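Local structure of putative polysaccharide deacetylase (Bdellovibrio bacteriovorus HD100, 5JP6) at residues A[184-188]-A[216-222]; A[136-140]-A[189-193]; A[32-36]-A[49-53]. The protein probably removes acetyl groups from peptidoglycan by hydrolysing carbon–nitrogen bonds, as a zinc-binding member of carbohydrate esterase family 4. The protein carries 1 engineered substitution. All coordinates share one frame. Residue numbers count along the deposited sequence, not the author numbering.

Contact 1 (A[184-188]-A[216-222]); sequences TDAIL and RVAADGH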
loop_
_atom_site.group_PDB
_atom_site.type_symbol
_atom_site.label_atom_id
_atom_site.label_comp_id
_atom_site.label_asym_id
_atom_site.label_seq_id
_atom_site.Cartn_x
_atom_site.Cartn_y
_atom_site.Cartn_z
ATOM N N THR A 184 5.736 -5.498 -3.738
ATOM C CA THR A 184 5.338 -6.334 -2.638
ATOM C C THR A 184 6.387 -7.422 -2.381
ATOM O O THR A 184 6.721 -7.704 -1.227
ATOM C CB THR A 184 3.917 -6.930 -2.893
ATOM O OG1 THR A 184 2.980 -5.864 -2.974
ATOM C CG2 THR A 184 3.538 -7.878 -1.774
ATOM N N ASP A 185 6.917 -8.021 -3.461
ATOM C CA ASP A 185 7.949 -9.043 -3.310
ATOM C C ASP A 185 9.189 -8.430 -2.621
ATOM O O ASP A 185 9.828 -9.090 -1.831
ATOM C CB ASP A 185 8.289 -9.708 -4.648
ATOM C CG ASP A 185 7.220 -10.641 -5.124
ATOM O OD1 ASP A 185 6.805 -11.500 -4.339
ATOM O OD2 ASP A 185 6.768 -10.457 -6.308
ATOM N N ALA A 186 9.549 -7.185 -2.936
ATOM C CA ALA A 186 10.681 -6.543 -2.245
ATOM C C ALA A 186 10.396 -6.404 -0.736
ATOM O O ALA A 186 11.253 -6.673 0.091
ATOM C CB ALA A 186 10.999 -5.183 -2.846
ATOM N N ILE A 187 9.174 -6.008 -0.398
ATOM C CA ILE A 187 8.764 -5.911 0.992
ATOM C C ILE A 187 8.828 -7.315 1.656
ATOM O O ILE A 187 9.362 -7.467 2.771
ATOM C CB ILE A 187 7.425 -5.161 1.133
ATOM C CG1 ILE A 187 7.637 -3.647 0.889
ATOM C CG2 ILE A 187 6.798 -5.448 2.491
ATOM C CD1 ILE A 187 6.381 -2.880 0.571
ATOM N N LEU A 188 8.337 -8.340 0.962
ATOM C CA LEU A 188 8.404 -9.713 1.485
ATOM C C LEU A 188 9.845 -10.132 1.766
ATOM O O LEU A 188 10.130 -10.744 2.789
ATOM C CB LEU A 188 7.758 -10.706 0.532
ATOM C CG LEU A 188 6.256 -10.610 0.359
ATOM C CD1 LEU A 188 5.750 -11.614 -0.654
ATOM C CD2 LEU A 188 5.516 -10.818 1.686
ATOM N N ARG A 216 2.486 -15.519 -2.839
ATOM C CA ARG A 216 3.785 -15.400 -2.167
ATOM C C ARG A 216 3.669 -14.726 -0.831
ATOM O O ARG A 216 4.368 -15.122 0.100
ATOM C CB ARG A 216 4.806 -14.685 -3.051
ATOM C CG ARG A 216 5.081 -15.481 -4.362
ATOM C CD ARG A 216 6.220 -14.871 -5.179
ATOM N NE ARG A 216 5.896 -13.603 -5.824
ATOM C CZ ARG A 216 5.344 -13.497 -7.020
ATOM N NH1 ARG A 216 4.984 -14.590 -7.680
ATOM N NH2 ARG A 216 5.120 -12.304 -7.561
ATOM N N VAL A 217 2.800 -13.719 -0.711
ATOM C CA VAL A 217 2.562 -13.104 0.602
ATOM C C VAL A 217 2.053 -14.191 1.564
ATOM O O VAL A 217 2.562 -14.315 2.681
ATOM C CB VAL A 217 1.542 -11.938 0.537
ATOM C CG1 VAL A 217 1.225 -11.394 1.925
ATOM C CG2 VAL A 217 1.997 -10.818 -0.403
ATOM N N ALA A 218 1.059 -14.965 1.122
ATOM C CA ALA A 218 0.457 -16.021 1.947
ATOM C C ALA A 218 1.531 -17.047 2.395
ATOM O O ALA A 218 1.585 -17.458 3.563
ATOM C CB ALA A 218 -0.681 -16.706 1.234
ATOM N N ALA A 219 2.381 -17.460 1.454
ATOM C CA ALA A 219 3.351 -18.498 1.727
ATOM C C ALA A 219 4.405 -18.061 2.774
ATOM O O ALA A 219 5.040 -18.916 3.382
ATOM C CB ALA A 219 4.013 -18.946 0.449
ATOM N N ASP A 220 4.582 -16.745 2.937
ATOM C CA ASP A 220 5.558 -16.194 3.862
ATOM C C ASP A 220 4.978 -16.011 5.271
ATOM O O ASP A 220 5.666 -15.495 6.138
ATOM C CB ASP A 220 6.211 -14.897 3.335
ATOM C CG ASP A 220 7.358 -15.149 2.335
ATOM O OD1 ASP A 220 7.597 -16.336 1.939
ATOM O OD2 ASP A 220 7.978 -14.132 1.931
ATOM N N GLY A 221 3.732 -16.443 5.508
ATOM C CA GLY A 221 3.164 -16.495 6.867
ATOM C C GLY A 221 2.470 -15.236 7.348
ATOM O O GLY A 221 2.090 -15.137 8.506
ATOM N N HIS A 222 2.233 -14.299 6.438
ATOM C CA HIS A 222 1.631 -13.040 6.827
ATOM C C HIS A 222 0.109 -13.164 6.937
ATOM O O HIS A 222 -0.507 -14.081 6.390
ATOM C CB HIS A 222 2.018 -11.963 5.825
ATOM C CG HIS A 222 3.491 -11.806 5.670
ATOM N ND1 HIS A 222 4.308 -11.354 6.676
ATOM C CD2 HIS A 222 4.294 -12.095 4.625
ATOM C CE1 HIS A 222 5.561 -11.347 6.245
ATOM N NE2 HIS A 222 5.570 -11.781 4.998
HETATM O O HOH W 1 8.110 -12.293 3.901
#
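L188 lays its CD1 methyl over the last turn of helix 211-219, 3.6 Å from the backbone N of V217, 3.7 Å from the carbonyl C of R216 and 3.8 Å from V217 CG2. Its other methyl, CD2, meets CD2 of the H222 ring at 3.4 Å. One turn earlier, T184 CG2 reaches V217 CG2 at 3.6 Å and extends the apolar strip, while T184 OG1 turns to D336 and the backbone N of H180. The two helices belong to the NodB-homology fold: helix 183-193 follows strand 170-176, helix 211-219 comes after strand 199-202 and helix 204-209, and F200 of strand 199-202 packs beneath both L188 and V217. Polar pairs border the apolar strip. D185 receives R216 through both carboxylate oxygens, NE to OD1 at 2.7 Å and NH2 to OD2 at 2.8 Å, a two-pronged salt bridge. Helix 211-219 stops in a Schellman motif, with G221 at positive phi, a backbone conformation suited to glycine. D220 and H222, flanking G221, both point toward helix 183-193, and one water joins D220 OD2 (2.7 Å), L188 O (2.8 Å) and H222 NE2 (2.8 Å). H222 ND1 is hydrogen-bonded to the backbone N of A198.

Contact 2 (A[136-140]-A[189-193]); sequences KAVQS and RALKE
This is a polar surface contact in which an extended loop, lying between helix 110-126 and strand 150-153, runs along helix 183-193. Segment 136-140 is irregular but stretched, with phi between -71° and -144° and psi between 107° and 174°, and it travels in nearly the same direction as the helical segment 189-193. CA atoms lie 7.6 Å apart for A137 and R189 and 7.4 Å apart for S140 and A190. R189 and E193, one helical turn apart and both pointing toward the loop, do the gripping. Both carboxylate oxygens of E193 (chi1 m, chi2 t) accept from S140: S140 N donates to E193 OE2 at 2.9 Å, and S140 OG donates to E193 OE1 at 2.5 Å. The glutamate thus ties a loop backbone to a helix of the NodB-homology domain, and S140 OG is also hydrogen-bonded to the backbone N of N142. Q139 CA passes 3.2 Å from E193 OE2. At the other end R189 (m, t, m) lays one guanidinium face beneath A137, whose CA sits 3.4 Å from R189 NE. A water accepts from R189 NE at 3.0 Å and donates to K136 O at 2.9 Å. Helix 339-354 lies alongside, P346 touching both S140 and A190. Residues 136-139 also touch a neighbouring molecule in the crystal.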
loop_
_atom_site.group_PDB
_atom_site.type_symbol
_atom_site.label_atom_id
_atom_site.label_comp_id
_atom_site.label_asym_id
_atom_site.label_seq_id
_atom_site.Cartn_x
_atom_site.Cartn_y
_atom_site.Cartn_z
ATOM N N LYS A 136 14.257 -5.384 -7.857
ATOM C CA LYS A 136 15.035 -6.604 -8.008
ATOM C C LYS A 136 15.426 -7.159 -6.680
ATOM O O LYS A 136 15.386 -6.458 -5.665
ATOM C CB LYS A 136 16.269 -6.368 -8.836
ATOM C CG LYS A 136 17.335 -5.542 -8.160
ATOM C CD LYS A 136 18.589 -5.447 -9.058
ATOM C CE LYS A 136 18.672 -4.083 -9.722
ATOM N NZ LYS A 136 17.548 -3.839 -10.665
ATOM N N ALA A 137 15.780 -8.451 -6.718
ATOM C CA ALA A 137 15.909 -9.253 -5.512
ATOM C C ALA A 137 17.276 -9.046 -4.946
ATOM O O ALA A 137 18.282 -9.468 -5.528
ATOM C CB ALA A 137 15.636 -10.734 -5.788
ATOM N N VAL A 138 17.321 -8.314 -3.851
ATOM C CA VAL A 138 18.558 -8.049 -3.178
ATOM C C VAL A 138 18.397 -8.557 -1.763
ATOM O O VAL A 138 17.294 -8.477 -1.137
ATOM C CB VAL A 138 18.998 -6.558 -3.262
ATOM C CG1 VAL A 138 19.090 -6.156 -4.720
ATOM C CG2 VAL A 138 18.062 -5.618 -2.497
ATOM N N GLN A 139 19.495 -9.162 -1.314
ATOM C CA GLN A 139 19.688 -9.528 0.073
ATOM C C GLN A 139 20.360 -8.311 0.700
ATOM O O GLN A 139 21.499 -7.914 0.373
ATOM C CB GLN A 139 20.514 -10.815 0.250
ATOM C CG GLN A 139 20.793 -11.165 1.717
ATOM C CD GLN A 139 21.742 -12.339 1.875
ATOM O OE1 GLN A 139 22.783 -12.241 2.531
ATOM N NE2 GLN A 139 21.395 -13.451 1.261
ATOM N N SER A 140 19.635 -7.705 1.591
ATOM C CA SER A 140 20.164 -6.514 2.286
ATOM C C SER A 140 21.253 -6.971 3.240
ATOM O O SER A 140 21.500 -8.173 3.439
ATOM C CB SER A 140 19.072 -5.766 3.053
ATOM O OG SER A 140 18.778 -6.423 4.209
ATOM N N ARG A 189 10.757 -9.816 0.840
ATOM C CA ARG A 189 12.167 -10.197 1.033
ATOM C C ARG A 189 12.722 -9.526 2.274
ATOM O O ARG A 189 13.397 -10.153 3.087
ATOM C CB ARG A 189 13.015 -9.811 -0.168
ATOM C CG ARG A 189 12.704 -10.628 -1.400
ATOM C CD ARG A 189 13.701 -10.371 -2.492
ATOM N NE ARG A 189 13.502 -9.083 -3.173
ATOM C CZ ARG A 189 12.704 -8.873 -4.221
ATOM N NH1 ARG A 189 11.951 -9.842 -4.709
ATOM N NH2 ARG A 189 12.640 -7.670 -4.773
ATOM N N ALA A 190 12.394 -8.259 2.427
ATOM C CA ALA A 190 12.913 -7.488 3.571
ATOM C C ALA A 190 12.383 -8.050 4.894
ATOM O O ALA A 190 13.127 -8.224 5.864
ATOM C CB ALA A 190 12.558 -6.023 3.431
ATOM N N LEU A 191 11.098 -8.352 4.926
ATOM C CA LEU A 191 10.490 -8.916 6.124
ATOM C C LEU A 191 11.090 -10.260 6.467
ATOM O O LEU A 191 11.416 -10.542 7.629
ATOM C CB LEU A 191 8.973 -9.019 5.956
ATOM C CG LEU A 191 8.204 -7.707 5.845
ATOM C CD1 LEU A 191 6.776 -7.957 5.384
ATOM C CD2 LEU A 191 8.169 -6.945 7.159
ATOM N N LYS A 192 11.195 -11.115 5.459
ATOM C CA LYS A 192 11.638 -12.476 5.676
ATOM C C LYS A 192 13.072 -12.529 6.213
ATOM O O LYS A 192 13.395 -13.377 7.070
ATOM C CB LYS A 192 11.492 -13.328 4.421
ATOM C CG LYS A 192 11.819 -14.801 4.645
ATOM C CD LYS A 192 11.548 -15.625 3.395
ATOM C CE LYS A 192 11.963 -17.068 3.655
ATOM N NZ LYS A 192 11.999 -17.925 2.439
ATOM N N GLU A 193 13.946 -11.656 5.689
ATOM C CA GLU A 193 15.363 -11.618 6.098
ATOM C C GLU A 193 15.542 -11.471 7.602
ATOM O O GLU A 193 16.565 -11.931 8.155
ATOM C CB GLU A 193 16.095 -10.361 5.485
ATOM C CG GLU A 193 16.409 -10.486 4.083
ATOM C CD GLU A 193 16.986 -9.208 3.476
ATOM O OE1 GLU A 193 16.821 -7.996 3.913
ATOM O OE2 GLU A 193 17.552 -9.458 2.462
HETATM O O HOH W 2 14.703 -6.310 -2.805
#

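Contact 3 (A[32-36]-A[49-53]); sequences QAVSD and SEANP
An ST turn at S49, leading into the N-cap of helix 53-66, meets one side of helix 24-39 here. S49 (phi/psi -65°/145°, chi1 t) places its OG to accept from A51 N at 2.9 Å and to donate to D36 OD2 at 2.8 Å, so one hydroxyl both shapes the turn and ties it to the helix. D36 is in the m rotamer with chi2 near 0°. E50 (-90°/-8°) and A51 (-115°/33°) then bring the chain close: CA atoms are 4.8 Å apart for A33 and A51, and 6.6 Å for D36 and S49. Such a close approach is consistent with alanine at both positions. A33 CB lies 3.2 Å from A51 O and 4.2 Å from A51 CB, and Q32 CD rests 3.7 Å from A51 CB. N52 caps the following helix through OD1 to the backbone N of E54, and P53 CG reaches A33 CB at 4.4 Å. W46 of helix 43-47 packs on D36, N52 and P53, while L92 and F93, in a loop, lie against A33 and P53.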
loop_
_atom_site.group_PDB
_atom_site.type_symbol
_atom_site.label_atom_id
_atom_site.label_comp_id
_atom_site.label_asym_id
_atom_site.label_seq_id
_atom_site.Cartn_x
_atom_site.Cartn_y
_atom_site.Cartn_z
ATOM N N GLN A 32 -1.173 19.740 -11.029
ATOM C CA GLN A 32 -2.133 19.706 -9.910
ATOM C C GLN A 32 -1.941 18.504 -8.961
ATOM O O GLN A 32 -2.071 18.599 -7.723
ATOM C CB GLN A 32 -3.564 19.718 -10.433
ATOM C CG GLN A 32 -4.586 19.847 -9.312
ATOM C CD GLN A 32 -6.009 19.740 -9.791
ATOM O OE1 GLN A 32 -6.259 19.556 -10.978
ATOM N NE2 GLN A 32 -6.959 19.841 -8.861
ATOM N N ALA A 33 -1.615 17.377 -9.546
ATOM C CA ALA A 33 -1.309 16.174 -8.749
ATOM C C ALA A 33 -0.136 16.442 -7.799
ATOM O O ALA A 33 -0.171 16.161 -6.599
ATOM C CB ALA A 33 -0.972 15.028 -9.670
ATOM N N VAL A 34 0.909 17.012 -8.374
ATOM C CA VAL A 34 2.121 17.335 -7.628
ATOM C C VAL A 34 1.801 18.360 -6.520
ATOM O O VAL A 34 2.188 18.173 -5.346
ATOM C CB VAL A 34 3.229 17.858 -8.567
ATOM C CG1 VAL A 34 4.437 18.323 -7.772
ATOM C CG2 VAL A 34 3.645 16.775 -9.546
ATOM N N SER A 35 1.119 19.438 -6.898
ATOM C CA SER A 35 0.688 20.467 -5.940
ATOM C C SER A 35 -0.186 19.918 -4.805
ATOM O O SER A 35 0.048 20.234 -3.635
ATOM C CB SER A 35 -0.112 21.573 -6.658
ATOM O OG SER A 35 -0.614 22.511 -5.695
ATOM N N ASP A 36 -1.204 19.122 -5.157
ATOM C CA ASP A 36 -2.131 18.569 -4.147
ATOM C C ASP A 36 -1.393 17.589 -3.222
ATOM O O ASP A 36 -1.674 17.526 -2.022
ATOM C CB ASP A 36 -3.313 17.829 -4.779
ATOM C CG ASP A 36 -4.343 18.739 -5.382
ATOM O OD1 ASP A 36 -4.142 19.966 -5.348
ATOM O OD2 ASP A 36 -5.371 18.213 -5.880
ATOM N N SER A 49 -8.286 14.471 -3.103
ATOM C CA SER A 49 -7.813 15.170 -4.311
ATOM C C SER A 49 -8.505 14.715 -5.563
ATOM O O SER A 49 -8.794 13.534 -5.707
ATOM C CB SER A 49 -6.322 14.965 -4.532
ATOM O OG SER A 49 -5.923 15.520 -5.774
ATOM N N GLU A 50 -8.714 15.654 -6.486
ATOM C CA GLU A 50 -9.294 15.362 -7.789
ATOM C C GLU A 50 -8.250 15.022 -8.844
ATOM O O GLU A 50 -8.595 14.604 -9.972
ATOM C CB GLU A 50 -10.133 16.561 -8.265
ATOM C CG GLU A 50 -11.296 16.906 -7.341
ATOM C CD GLU A 50 -12.160 18.023 -7.891
ATOM O OE1 GLU A 50 -12.642 17.881 -9.037
ATOM O OE2 GLU A 50 -12.354 19.044 -7.184
ATOM N N ALA A 51 -6.988 15.194 -8.486
ATOM C CA ALA A 51 -5.880 14.945 -9.393
ATOM C C ALA A 51 -5.025 13.796 -8.890
ATOM O O ALA A 51 -3.816 13.778 -9.112
ATOM C CB ALA A 51 -5.043 16.198 -9.556
ATOM N N ASN A 52 -5.645 12.819 -8.229
ATOM C CA ASN A 52 -4.914 11.612 -7.888
ATOM C C ASN A 52 -4.458 10.922 -9.198
ATOM O O ASN A 52 -5.254 10.693 -10.096
ATOM C CB ASN A 52 -5.778 10.664 -7.100
ATOM C CG ASN A 52 -5.042 9.404 -6.736
ATOM O OD1 ASN A 52 -4.920 8.478 -7.538
ATOM N ND2 ASN A 52 -4.588 9.342 -5.521
ATOM N N PRO A 53 -3.176 10.573 -9.312
ATOM C CA PRO A 53 -2.719 10.019 -10.594
ATOM C C PRO A 53 -3.510 8.803 -11.080
ATOM O O PRO A 53 -3.738 8.687 -12.282
ATOM C CB PRO A 53 -1.267 9.644 -10.300
ATOM C CG PRO A 53 -0.854 10.659 -9.276
ATOM C CD PRO A 53 -2.056 10.797 -8.373
#

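How the contacts relate
Contacts 1 and 2 use successive turns of helix 183-193 and touch each other: H222 CE1 lies 3.7 Å from L191 CD1. Contact 1 joins this helix to its neighbour and is partly buried, and it combines leucine, valine and threonine methyls with a salt bridge and a shared water. Contact 2, at the surface, relies almost wholly on polar groups, a carboxylate and a guanidinium reaching to a loop. Contact 3 lies on the opposite side of the chain's centre, its centre about 31 Å from that of contact 1, among the N-terminal helices; also partly buried, it relies mainly on close alanine packing, a backbone carbonyl and one serine–aspartate hydrogen bond, with Q32 at the margin.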